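Local coordinates for protein GH26C (Muricauda sp. MAR_2010_75, PDB 6Q78) that probably hydrolyses internal beta-1,4-mannosidic linkages of mannan polysaccharides, as a family 26 glycoside hydrolase built on a TIM barrel, at residues A[87-92]-A[150-155]; A[110-115]-A[369-374]; A[267-272]-A[284-289]; A[318-323]-A[329-334]. One frame throughout, in Å; residues are numbered along the deposited sequence.

Contact 1. Residues A[87-92]-A[150-155]; sequences DAFSSF and MGLVNV
The ring of Phe89 sets its far end against the side chains of Met150 and Leu152, at the place in this TIM barrel where helix 132-150 gives way to strand 153-157. Followed outward, Phe89 starts with a CB directed at 150-155. Its CG stands anti to the carbonyl carbon (chi1 -58°), and this torsion carries the ring on toward the helix end; CB, CG and both CD atoms stay more than 4.2 Å from either partner. Contact begins at CE2, which lies 4.1 Å from Met150 CE, and is closest at CZ, 3.6 Å from the same methyl. Both partner side chains come from the direction opposite to Phe89, their methyls lie oblique to the ring at its CZ end, and the meeting buries a modest 97 Å² in all.

Met150 reaches the ring by a bend at chi3 (-58°), which turns CE out of the line of its chain. Between the two partners, Gly151 has a positive phi of 93° and ends the helix in a Schellman motif, and Leu152, just beyond it, also points toward Phe89. The guanidinium of Arg146, in the last turns of that helix, adds a cation-pi contact to Phe89. The leucine makes its closest approach through one methyl, CD2, which lies 3.8 Å from Phe89 CZ.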
loop_
_atom_site.group_PDB
_atom_site.type_symbol
_atom_site.label_atom_id
_atom_site.label_comp_id
_atom_site.label_asym_id
_atom_site.label_seq_id
_atom_site.Cartn_x
_atom_site.Cartn_y
_atom_site.Cartn_z
ATOM N N ASP A 87 -9.509 -1.907 2.738
ATOM C CA ASP A 87 -10.977 -1.959 2.678
ATOM C C ASP A 87 -11.633 -1.852 4.050
ATOM O O ASP A 87 -12.654 -2.491 4.340
ATOM C CB ASP A 87 -11.454 -3.195 1.902
ATOM C CG ASP A 87 -11.045 -3.147 0.443
ATOM O OD1 ASP A 87 -10.928 -2.061 -0.120
ATOM O OD2 ASP A 87 -10.830 -4.218 -0.156
ATOM N N ALA A 88 -11.052 -1.019 4.908
ATOM C CA ALA A 88 -11.538 -0.957 6.292
ATOM C C ALA A 88 -13.004 -0.515 6.370
ATOM O O ALA A 88 -13.687 -0.854 7.344
ATOM C CB ALA A 88 -10.661 -0.008 7.104
ATOM N N PHE A 89 -13.492 0.278 5.408
ATOM C CA PHE A 89 -14.868 0.781 5.456
ATOM C C PHE A 89 -15.874 -0.047 4.646
ATOM O O PHE A 89 -17.072 0.283 4.678
ATOM C CB PHE A 89 -14.909 2.254 5.025
ATOM C CG PHE A 89 -14.044 3.179 5.870
ATOM C CD1 PHE A 89 -14.043 3.104 7.250
ATOM C CD2 PHE A 89 -13.262 4.137 5.257
ATOM C CE1 PHE A 89 -13.247 3.948 8.015
ATOM C CE2 PHE A 89 -12.454 4.993 6.017
ATOM C CZ PHE A 89 -12.454 4.887 7.407
ATOM N N SER A 90 -15.434 -1.136 4.003
ATOM C CA SER A 90 -16.311 -1.924 3.135
ATOM C C SER A 90 -16.171 -3.439 3.286
ATOM O O SER A 90 -16.977 -4.181 2.690
ATOM C CB SER A 90 -16.019 -1.565 1.669
ATOM O OG SER A 90 -14.628 -1.768 1.348
ATOM N N SER A 91 -15.179 -3.938 4.032
ATOM C CA SER A 91 -14.972 -5.372 4.208
ATOM C C SER A 91 -14.829 -5.654 5.692
ATOM O O SER A 91 -14.006 -5.026 6.370
ATOM C CB SER A 91 -13.732 -5.851 3.442
ATOM O OG SER A 91 -13.746 -7.285 3.311
ATOM N N PHE A 92 -15.679 -6.545 6.207
ATOM C CA PHE A 92 -15.794 -6.761 7.633
ATOM C C PHE A 92 -15.809 -8.245 7.934
ATOM O O PHE A 92 -16.382 -9.033 7.172
ATOM C CB PHE A 92 -17.104 -6.152 8.168
ATOM C CG PHE A 92 -17.384 -4.754 7.656
ATOM C CD1 PHE A 92 -18.113 -4.563 6.490
ATOM C CD2 PHE A 92 -16.911 -3.651 8.345
ATOM C CE1 PHE A 92 -18.377 -3.272 6.024
ATOM C CE2 PHE A 92 -17.179 -2.362 7.900
ATOM C CZ PHE A 92 -17.905 -2.172 6.738
ATOM N N MET A 150 -11.600 12.701 7.060
ATOM C CA MET A 150 -11.261 12.401 8.450
ATOM C C MET A 150 -9.762 12.512 8.719
ATOM O O MET A 150 -9.336 12.379 9.889
ATOM C CB MET A 150 -11.776 10.992 8.813
ATOM C CG MET A 150 -13.296 10.943 8.755
ATOM S SD MET A 150 -13.983 9.417 9.448
ATOM C CE MET A 150 -13.172 8.229 8.432
ATOM N N GLY A 151 -8.969 12.767 7.671
ATOM C CA GLY A 151 -7.533 12.927 7.798
ATOM C C GLY A 151 -6.707 11.682 7.580
ATOM O O GLY A 151 -5.479 11.738 7.741
ATOM N N LEU A 152 -7.333 10.554 7.274
ATOM C CA LEU A 152 -6.586 9.326 7.051
ATOM C C LEU A 152 -5.737 9.440 5.802
ATOM O O LEU A 152 -5.996 10.254 4.914
ATOM C CB LEU A 152 -7.523 8.135 6.851
ATOM C CG LEU A 152 -8.177 7.496 8.084
ATOM C CD1 LEU A 152 -9.031 8.453 8.881
ATOM C CD2 LEU A 152 -8.972 6.286 7.646
ATOM N N VAL A 153 -4.713 8.576 5.737
ATOM C CA VAL A 153 -3.883 8.386 4.548
ATOM C C VAL A 153 -4.543 7.324 3.675
ATOM O O VAL A 153 -5.063 6.335 4.175
ATOM C CB VAL A 153 -2.484 7.945 4.992
ATOM C CG1 VAL A 153 -1.588 7.615 3.819
ATOM C CG2 VAL A 153 -1.833 9.005 5.885
ATOM N N ASN A 154 -4.483 7.500 2.349
ATOM C CA ASN A 154 -5.025 6.533 1.381
ATOM C C ASN A 154 -3.901 5.923 0.554
ATOM O O ASN A 154 -3.091 6.650 -0.024
ATOM C CB ASN A 154 -6.014 7.211 0.418
ATOM C CG ASN A 154 -7.358 7.490 1.044
ATOM O OD1 ASN A 154 -8.185 6.578 1.204
ATOM N ND2 ASN A 154 -7.602 8.740 1.400
ATOM N N VAL A 155 -3.884 4.595 0.469
ATOM C CA VAL A 155 -2.935 3.849 -0.353
ATOM C C VAL A 155 -3.733 2.989 -1.330
ATOM O O VAL A 155 -4.705 2.340 -0.926
ATOM C CB VAL A 155 -2.011 2.979 0.523
ATOM C CG1 VAL A 155 -0.930 2.332 -0.365
ATOM C CG2 VAL A 155 -1.391 3.791 1.630
#

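Contact 2. Residues A[110-115]-A[369-374]; sequences PGLLGS and FTMFWY
Strands 112-115 and 369-372 run at 54° to each other with their axes 8.0 Å apart at closest, and the nearest CA atoms, those of Leu112 and Met371, are 7.5 Å apart. That spacing is too wide for direct strand pairing: in the parallel sheet of this TIM barrel, strand 81-86 lies between the two and pairs with each, and the contact is made by side chains filling the barrel interior.

Leu112 forks over the opposing strand. One branch, CD1, comes obliquely to the ring of Phe369, 3.4 Å from its CD2 and 3.6 Å from its CG. The other, CD2, rests 3.7 Å from CG of Met371, whose side chain crosses that of Leu112 at about a right angle. With chi1 at 67°, the Phe369 ring is set between its own backbone N and carbonyl carbon, which brings its CD2 side up to the leucine methyl CD1. Replacing Leu112 by an alanine would probably open a gap between Phe369 and Met371, each losing the methyl that now packs against it.

Farther along the strand, Gly114 presents bare backbone to the methionine. A CB modelled on it would lie only 2.4 Å from Met371 SD, so a side chain at this position would collide with the sulfur. All four touching residues are buried, and the contact ends where Met371 SD sits 3.6 Å from Gly114 CA.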
loop_
_atom_site.group_PDB
_atom_site.type_symbol
_atom_site.label_atom_id
_atom_site.label_comp_id
_atom_site.label_asym_id
_atom_site.label_seq_id
_atom_site.Cartn_x
_atom_site.Cartn_y
_atom_site.Cartn_z
ATOM N N PRO A 110 -9.034 3.194 11.760
ATOM C CA PRO A 110 -7.616 3.106 11.399
ATOM C C PRO A 110 -7.090 4.480 10.974
ATOM O O PRO A 110 -7.870 5.381 10.629
ATOM C CB PRO A 110 -7.606 2.093 10.236
ATOM C CG PRO A 110 -8.999 2.245 9.634
ATOM C CD PRO A 110 -9.918 2.508 10.794
ATOM N N GLY A 111 -5.740 4.625 10.964
ATOM C CA GLY A 111 -5.194 5.883 10.453
ATOM C C GLY A 111 -4.955 5.911 8.964
ATOM O O GLY A 111 -4.573 6.940 8.402
ATOM N N LEU A 112 -5.175 4.779 8.302
ATOM C CA LEU A 112 -4.887 4.620 6.882
ATOM C C LEU A 112 -5.882 3.636 6.281
ATOM O O LEU A 112 -6.266 2.652 6.923
ATOM C CB LEU A 112 -3.431 4.157 6.685
ATOM C CG LEU A 112 -2.940 3.743 5.305
ATOM C CD1 LEU A 112 -1.437 4.006 5.266
ATOM C CD2 LEU A 112 -3.213 2.320 5.055
ATOM N N LEU A 113 -6.311 3.937 5.064
ATOM C CA LEU A 113 -7.217 3.085 4.305
ATOM C C LEU A 113 -6.516 2.583 3.049
ATOM O O LEU A 113 -5.958 3.385 2.296
ATOM C CB LEU A 113 -8.442 3.885 3.882
ATOM C CG LEU A 113 -9.426 3.148 2.949
ATOM C CD1 LEU A 113 -9.999 1.933 3.702
ATOM C CD2 LEU A 113 -10.513 4.065 2.437
ATOM N N GLY A 114 -6.557 1.273 2.827
ATOM C CA GLY A 114 -6.058 0.669 1.591
ATOM C C GLY A 114 -7.220 0.403 0.652
ATOM O O GLY A 114 -8.272 -0.088 1.064
ATOM N N SER A 115 -7.020 0.756 -0.618
ATOM C CA SER A 115 -7.984 0.451 -1.691
ATOM C C SER A 115 -7.241 -0.139 -2.884
ATOM O O SER A 115 -6.010 -0.264 -2.880
ATOM C CB SER A 115 -8.659 1.753 -2.158
ATOM O OG SER A 115 -9.437 2.261 -1.045
ATOM N N PHE A 369 4.263 3.908 7.969
ATOM C CA PHE A 369 2.978 3.242 8.133
ATOM C C PHE A 369 3.115 1.753 7.925
ATOM O O PHE A 369 4.070 1.275 7.305
ATOM C CB PHE A 369 1.894 3.826 7.209
ATOM C CG PHE A 369 2.121 3.572 5.752
ATOM C CD1 PHE A 369 2.828 4.462 4.994
ATOM C CD2 PHE A 369 1.584 2.455 5.138
ATOM C CE1 PHE A 369 3.007 4.239 3.595
ATOM C CE2 PHE A 369 1.728 2.241 3.745
ATOM C CZ PHE A 369 2.438 3.140 2.996
ATOM N N THR A 370 2.150 1.017 8.482
ATOM C CA THR A 370 1.957 -0.372 8.121
ATOM C C THR A 370 0.480 -0.603 7.881
ATOM O O THR A 370 -0.362 0.142 8.376
ATOM C CB THR A 370 2.575 -1.320 9.137
ATOM O OG1 THR A 370 2.513 -2.659 8.604
ATOM C CG2 THR A 370 1.821 -1.252 10.435
ATOM N N MET A 371 0.163 -1.624 7.097
ATOM C CA MET A 371 -1.231 -1.906 6.752
ATOM C C MET A 371 -1.523 -3.398 6.793
ATOM O O MET A 371 -0.787 -4.204 6.215
ATOM C CB MET A 371 -1.550 -1.368 5.353
ATOM C CG MET A 371 -3.072 -1.352 5.013
ATOM S SD MET A 371 -3.347 -1.126 3.249
ATOM C CE MET A 371 -2.882 -2.740 2.585
ATOM N N PHE A 372 -2.620 -3.744 7.457
ATOM C CA PHE A 372 -3.157 -5.093 7.450
ATOM C C PHE A 372 -3.996 -5.316 6.196
ATOM O O PHE A 372 -4.619 -4.381 5.659
ATOM C CB PHE A 372 -4.070 -5.239 8.670
ATOM C CG PHE A 372 -3.320 -5.235 9.978
ATOM C CD1 PHE A 372 -2.594 -6.348 10.367
ATOM C CD2 PHE A 372 -3.331 -4.116 10.821
ATOM C CE1 PHE A 372 -1.879 -6.357 11.570
ATOM C CE2 PHE A 372 -2.629 -4.150 12.035
ATOM C CZ PHE A 372 -1.907 -5.266 12.399
ATOM N N TRP A 373 -4.014 -6.567 5.720
ATOM C CA TRP A 373 -4.960 -6.908 4.671
ATOM C C TRP A 373 -6.385 -6.892 5.232
ATOM O O TRP A 373 -6.602 -6.674 6.423
ATOM C CB TRP A 373 -4.578 -8.232 3.987
ATOM C CG TRP A 373 -5.143 -8.349 2.613
ATOM C CD1 TRP A 373 -5.990 -9.324 2.160
ATOM C CD2 TRP A 373 -4.918 -7.462 1.495
ATOM N NE1 TRP A 373 -6.325 -9.095 0.846
ATOM C CE2 TRP A 373 -5.678 -7.968 0.408
ATOM C CE3 TRP A 373 -4.143 -6.307 1.309
ATOM C CZ2 TRP A 373 -5.702 -7.347 -0.848
ATOM C CZ3 TRP A 373 -4.173 -5.684 0.054
ATOM C CH2 TRP A 373 -4.954 -6.210 -1.002
ATOM N N TYR A 374 -7.373 -7.100 4.368
ATOM C CA TYR A 374 -8.759 -6.974 4.808
ATOM C C TYR A 374 -9.206 -8.159 5.672
ATOM O O TYR A 374 -8.664 -9.275 5.602
ATOM C CB TYR A 374 -9.740 -6.715 3.657
ATOM C CG TYR A 374 -9.689 -7.605 2.435
ATOM C CD1 TYR A 374 -9.957 -8.968 2.507
ATOM C CD2 TYR A 374 -9.418 -7.052 1.185
ATOM C CE1 TYR A 374 -9.957 -9.766 1.339
ATOM C CE2 TYR A 374 -9.420 -7.833 0.040
ATOM C CZ TYR A 374 -9.687 -9.160 0.127
ATOM O OH TYR A 374 -9.678 -9.937 -1.033
#

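Contact 3. Residues A[267-272]-A[284-289]; sequences FAFSPD and RYPGDD
Phe269 and Tyr285 form a T-shaped pair: the edge of the tyrosine is directed at the face of the phenylalanine, with the planes at 84° and the centroids 5.3 Å apart. The pair joins the C-terminal end of barrel strand 265-269 to the loop that leads into the next strand, 293-298, of the TIM barrel. Tyr285 CD1 is the edge atom involved; it stands over the face of Phe269, offset toward the rim, and comes to 3.8 Å from CD2. Phe269 CG is anti to the backbone N (chi1 172°), which extends the ring outward to the loop.

The rest of the phenylalanine ring lies along the loop. CZ is 3.6 Å from Tyr285 CA, while CE1 lies 3.6 Å from the carbonyl O of Arg284, an oblique approach. Pro286 crosses obliquely too, its CD 3.8 Å from Phe269 CD1. A serine in place of Phe269 would probably leave the Tyr285 edge without its aromatic face and open a gap beside Pro286.

The far end of the tyrosine is fixed separately, because Tyr285 OH donates to Asp288 OD1 at 2.7 Å, using the anti lone pair of the carboxylate. Asp288 also forms a salt bridge to Arg327. The chemistry is therefore divided: the inner edge of Tyr285 is held by weak aromatic and van der Waals contacts, whereas its hydroxyl is anchored to a carboxylate that is itself tied to an arginine, which probably helps to fix the position of the ring.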
loop_
_atom_site.group_PDB
_atom_site.type_symbol
_atom_site.label_atom_id
_atom_site.label_comp_id
_atom_site.label_asym_id
_atom_site.label_seq_id
_atom_site.Cartn_x
_atom_site.Cartn_y
_atom_site.Cartn_z
ATOM N N PHE A 267 4.499 7.576 -5.043
ATOM C CA PHE A 267 4.746 6.267 -5.647
ATOM C C PHE A 267 5.477 5.345 -4.682
ATOM O O PHE A 267 6.530 5.716 -4.140
ATOM C CB PHE A 267 5.575 6.431 -6.935
ATOM C CG PHE A 267 4.868 7.229 -7.981
ATOM C CD1 PHE A 267 3.996 6.612 -8.873
ATOM C CD2 PHE A 267 5.024 8.601 -8.043
ATOM C CE1 PHE A 267 3.286 7.358 -9.832
ATOM C CE2 PHE A 267 4.339 9.350 -8.995
ATOM C CZ PHE A 267 3.478 8.710 -9.886
ATOM N N ALA A 268 4.934 4.137 -4.492
ATOM C CA ALA A 268 5.451 3.165 -3.530
ATOM C C ALA A 268 5.901 1.893 -4.240
ATOM O O ALA A 268 5.141 1.300 -5.001
ATOM C CB ALA A 268 4.347 2.816 -2.510
ATOM N N PHE A 269 7.123 1.461 -3.933
ATOM C CA PHE A 269 7.765 0.267 -4.468
ATOM C C PHE A 269 7.749 -0.786 -3.370
ATOM O O PHE A 269 8.231 -0.522 -2.261
ATOM C CB PHE A 269 9.230 0.651 -4.767
ATOM C CG PHE A 269 10.146 -0.496 -5.155
ATOM C CD1 PHE A 269 10.148 -0.988 -6.466
ATOM C CD2 PHE A 269 11.074 -1.000 -4.246
ATOM C CE1 PHE A 269 11.037 -2.011 -6.848
ATOM C CE2 PHE A 269 11.962 -2.026 -4.627
ATOM C CZ PHE A 269 11.932 -2.535 -5.920
ATOM N N SER A 270 7.264 -1.989 -3.660
ATOM C CA SER A 270 7.186 -2.997 -2.593
ATOM C C SER A 270 7.295 -4.422 -3.097
ATOM O O SER A 270 6.320 -4.994 -3.613
ATOM C CB SER A 270 5.943 -2.822 -1.727
ATOM O OG SER A 270 4.806 -3.071 -2.518
ATOM N N PRO A 271 8.452 -5.054 -2.904
ATOM C CA PRO A 271 8.548 -6.515 -3.063
ATOM C C PRO A 271 7.809 -7.187 -1.916
ATOM O O PRO A 271 7.315 -6.521 -0.986
ATOM C CB PRO A 271 10.050 -6.793 -2.925
ATOM C CG PRO A 271 10.545 -5.646 -2.005
ATOM C CD PRO A 271 9.706 -4.430 -2.440
ATOM N N ASP A 272 7.740 -8.513 -1.979
ATOM C CA ASP A 272 7.358 -9.316 -0.827
ATOM C C ASP A 272 8.596 -9.428 0.057
ATOM O O ASP A 272 9.294 -8.428 0.214
ATOM C CB ASP A 272 6.847 -10.669 -1.301
ATOM C CG ASP A 272 5.918 -11.328 -0.315
ATOM O OD1 ASP A 272 6.431 -12.093 0.534
ATOM O OD2 ASP A 272 4.682 -11.125 -0.402
ATOM N N ARG A 284 15.442 -4.926 -8.588
ATOM C CA ARG A 284 14.532 -4.395 -9.605
ATOM C C ARG A 284 14.039 -2.993 -9.268
ATOM O O ARG A 284 12.990 -2.574 -9.772
ATOM C CB ARG A 284 13.355 -5.353 -9.832
ATOM C CG ARG A 284 13.824 -6.671 -10.414
ATOM C CD ARG A 284 12.720 -7.739 -10.645
ATOM N NE ARG A 284 13.386 -8.879 -11.264
ATOM C CZ ARG A 284 13.021 -9.493 -12.378
ATOM N NH1 ARG A 284 11.904 -9.145 -13.000
ATOM N NH2 ARG A 284 13.789 -10.469 -12.869
ATOM N N TYR A 285 14.765 -2.278 -8.406
ATOM C CA TYR A 285 14.389 -0.917 -8.033
ATOM C C TYR A 285 14.616 0.026 -9.207
ATOM O O TYR A 285 15.686 -0.012 -9.850
ATOM C CB TYR A 285 15.243 -0.522 -6.839
ATOM C CG TYR A 285 15.060 0.879 -6.297
ATOM C CD1 TYR A 285 13.941 1.219 -5.539
ATOM C CD2 TYR A 285 16.028 1.848 -6.520
ATOM C CE1 TYR A 285 13.798 2.517 -5.026
ATOM C CE2 TYR A 285 15.901 3.136 -6.023
ATOM C CZ TYR A 285 14.778 3.461 -5.282
ATOM O OH TYR A 285 14.653 4.743 -4.753
ATOM N N PRO A 286 13.618 0.840 -9.564
ATOM C CA PRO A 286 13.723 1.658 -10.770
ATOM C C PRO A 286 14.454 2.973 -10.594
ATOM O O PRO A 286 14.628 3.692 -11.582
ATOM C CB PRO A 286 12.261 1.900 -11.145
ATOM C CG PRO A 286 11.571 1.933 -9.817
ATOM C CD PRO A 286 12.243 0.824 -9.027
ATOM N N GLY A 287 14.915 3.303 -9.393
ATOM C CA GLY A 287 15.671 4.527 -9.265
ATOM C C GLY A 287 15.043 5.514 -8.321
ATOM O O GLY A 287 13.822 5.578 -8.209
ATOM N N ASP A 288 15.894 6.331 -7.684
ATOM C CA ASP A 288 15.411 7.307 -6.712
ATOM C C ASP A 288 14.507 8.358 -7.344
ATOM O O ASP A 288 13.699 8.965 -6.641
ATOM C CB ASP A 288 16.602 8.027 -6.060
ATOM C CG ASP A 288 17.427 7.134 -5.131
ATOM O OD1 ASP A 288 16.966 6.058 -4.708
ATOM O OD2 ASP A 288 18.578 7.550 -4.807
ATOM N N ASP A 289 14.652 8.627 -8.645
ATOM C CA ASP A 289 13.753 9.565 -9.326
ATOM C C ASP A 289 12.345 9.011 -9.543
ATOM O O ASP A 289 11.477 9.742 -10.040
ATOM C CB ASP A 289 14.331 9.959 -10.696
ATOM C CG ASP A 289 15.601 10.759 -10.577
ATOM O OD1 ASP A 289 16.338 10.846 -11.577
ATOM O OD2 ASP A 289 15.860 11.291 -9.482
#

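Contact 4. Residues A[318-323]-A[329-334]; sequences KIVSDL and KIASLT
Ala331 and Val320 meet through their methyls, where helix 306-327 packs on strand 330-336 in a beta-alpha-beta unit of the TIM barrel. Ala331 has the largest area buried by the contact, 49 Å², against 36 Å² for Val320 and 16 Å² for Ser321. Its CB points at the helix and touches two successive residues: CG1 of Val320 at 3.9 Å, and the backbone CA of Ser321 at 3.8 Å. The methyl thus rests against both a side chain and the helix backbone, which is consistent with the close approach of the two CA atoms, Ser321 and Ala331, at 5.3 Å.

Val320 also points toward the strand. Its CG1 lies anti to the backbone N (chi1 -180°) and is the methyl that reaches Ala331, while a longer approach of 4.4 Å separates this CG1 from the N of Ser332. Ser321 contributes chiefly its main chain, as its CB remains 4.5 Å from Ala331 CB. Its hydroxyl is hydrogen-bonded with the backbone N of Lys366, so the polar end of this buried residue has its partner outside the two segments.

Helix 318-323 and strand 330-334 run nearly antiparallel, their directions 163° apart and their axes 7.5 Å apart at closest, as expected for the helix-to-strand return of a beta-alpha-beta unit. Val320 also touches Phe275 and Tyr281, the latter from helix 278-281. Ile330 points away from helix 306-327 and packs on helix 64-76, while the strand itself pairs with neighbours 293-298 and 369-372.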
loop_
_atom_site.group_PDB
_atom_site.type_symbol
_atom_site.label_atom_id
_atom_site.label_comp_id
_atom_site.label_asym_id
_atom_site.label_seq_id
_atom_site.Cartn_x
_atom_site.Cartn_y
_atom_site.Cartn_z
ATOM N N LYS A 318 14.591 -3.519 8.531
ATOM C CA LYS A 318 15.694 -2.610 8.827
ATOM C C LYS A 318 16.449 -2.249 7.562
ATOM O O LYS A 318 16.933 -1.110 7.415
ATOM C CB LYS A 318 16.627 -3.223 9.877
ATOM C CG LYS A 318 17.806 -2.315 10.252
ATOM C CD LYS A 318 17.321 -1.058 10.991
ATOM C CE LYS A 318 18.534 -0.271 11.550
ATOM N NZ LYS A 318 18.127 1.073 12.058
ATOM N N ILE A 319 16.574 -3.208 6.635
ATOM C CA ILE A 319 17.174 -2.904 5.339
ATOM C C ILE A 319 16.378 -1.807 4.642
ATOM O O ILE A 319 16.947 -0.857 4.097
ATOM C CB ILE A 319 17.211 -4.167 4.465
ATOM C CG1 ILE A 319 18.278 -5.158 4.974
ATOM C CG2 ILE A 319 17.441 -3.804 3.026
ATOM C CD1 ILE A 319 18.141 -6.530 4.298
ATOM N N VAL A 320 15.057 -1.994 4.540
ATOM C CA VAL A 320 14.206 -0.974 3.932
ATOM C C VAL A 320 14.370 0.349 4.660
ATOM O O VAL A 320 14.496 1.412 4.035
ATOM C CB VAL A 320 12.738 -1.438 3.921
ATOM C CG1 VAL A 320 11.785 -0.386 3.270
ATOM C CG2 VAL A 320 12.620 -2.810 3.201
ATOM N N SER A 321 14.299 0.308 5.992
ATOM C CA SER A 321 14.387 1.538 6.781
ATOM C C SER A 321 15.739 2.232 6.586
ATOM O O SER A 321 15.801 3.466 6.462
ATOM C CB SER A 321 14.133 1.199 8.251
ATOM O OG SER A 321 14.374 2.297 9.114
ATOM N N ASP A 322 16.827 1.458 6.533
ATOM C CA ASP A 322 18.144 2.056 6.301
ATOM C C ASP A 322 18.223 2.718 4.930
ATOM O O ASP A 322 18.793 3.813 4.790
ATOM C CB ASP A 322 19.262 1.011 6.397
ATOM C CG ASP A 322 19.605 0.619 7.820
ATOM O OD1 ASP A 322 19.217 1.350 8.769
ATOM O OD2 ASP A 322 20.314 -0.416 7.981
ATOM N N LEU A 323 17.692 2.055 3.898
ATOM C CA LEU A 323 17.744 2.647 2.567
ATOM C C LEU A 323 16.886 3.899 2.485
ATOM O O LEU A 323 17.267 4.880 1.833
ATOM C CB LEU A 323 17.267 1.640 1.532
ATOM C CG LEU A 323 18.251 0.541 1.192
ATOM C CD1 LEU A 323 17.490 -0.478 0.320
ATOM C CD2 LEU A 323 19.471 1.108 0.462
ATOM N N LYS A 329 13.662 8.710 1.540
ATOM C CA LYS A 329 12.381 8.098 1.202
ATOM C C LYS A 329 11.612 7.831 2.491
ATOM O O LYS A 329 12.136 7.990 3.596
ATOM C CB LYS A 329 12.570 6.772 0.453
ATOM C CG LYS A 329 13.446 6.854 -0.817
ATOM C CD LYS A 329 12.930 7.926 -1.741
ATOM C CE LYS A 329 13.707 7.915 -3.056
ATOM N NZ LYS A 329 13.348 9.112 -3.867
ATOM N N ILE A 330 10.356 7.407 2.338
ATOM C CA ILE A 330 9.554 6.935 3.467
ATOM C C ILE A 330 9.563 5.408 3.422
ATOM O O ILE A 330 9.233 4.811 2.381
ATOM C CB ILE A 330 8.109 7.438 3.330
ATOM C CG1 ILE A 330 8.084 8.975 3.424
ATOM C CG2 ILE A 330 7.194 6.844 4.414
ATOM C CD1 ILE A 330 6.899 9.555 2.635
ATOM N N ALA A 331 9.922 4.766 4.542
ATOM C CA ALA A 331 9.852 3.307 4.579
ATOM C C ALA A 331 8.491 2.834 5.097
ATOM O O ALA A 331 7.788 3.558 5.820
ATOM C CB ALA A 331 10.979 2.732 5.446
ATOM N N SER A 332 8.118 1.597 4.723
ATOM C CA SER A 332 6.819 1.075 5.159
ATOM C C SER A 332 6.784 -0.433 5.060
ATOM O O SER A 332 7.399 -1.022 4.168
ATOM C CB SER A 332 5.652 1.653 4.322
ATOM O OG SER A 332 4.437 0.909 4.496
ATOM N N LEU A 333 6.075 -1.069 6.004
ATOM C CA LEU A 333 5.635 -2.456 5.823
ATOM C C LEU A 333 4.247 -2.340 5.202
ATOM O O LEU A 333 3.227 -2.183 5.886
ATOM C CB LEU A 333 5.627 -3.196 7.165
ATOM C CG LEU A 333 5.156 -4.665 7.124
ATOM C CD1 LEU A 333 6.106 -5.512 6.238
ATOM C CD2 LEU A 333 5.146 -5.218 8.586
ATOM N N THR A 334 4.189 -2.416 3.869
ATOM C CA THR A 334 2.973 -2.053 3.137
ATOM C C THR A 334 1.841 -3.097 3.223
ATOM O O THR A 334 0.687 -2.738 2.986
ATOM C CB THR A 334 3.285 -1.674 1.670
ATOM O OG1 THR A 334 4.224 -2.604 1.112
ATOM C CG2 THR A 334 3.919 -0.321 1.595
#

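In the fold
From the N terminus, the loop after strand 81-86 supplies residues 87-92, and contact 1 closes when the chain reaches 150-155. Contact 2 opens inside that span at 110-115 and closes only at 369-374, so the two cross, and they touch where strands 112-116 and 153-157 are neighbours. Contacts 3 and 4 follow in series, both nested in the long loop closed by contact 2: one links a strand end to the loop before the next strand, the other a helix to its following strand. Lys329 NZ hydrogen-bonds to Asp288 O between them. Thr370 OG1 with Leu333 O then joins contact 4 to contact 2, while contact 1 lies about 24 Å from contact 3, centre to centre, across the barrel.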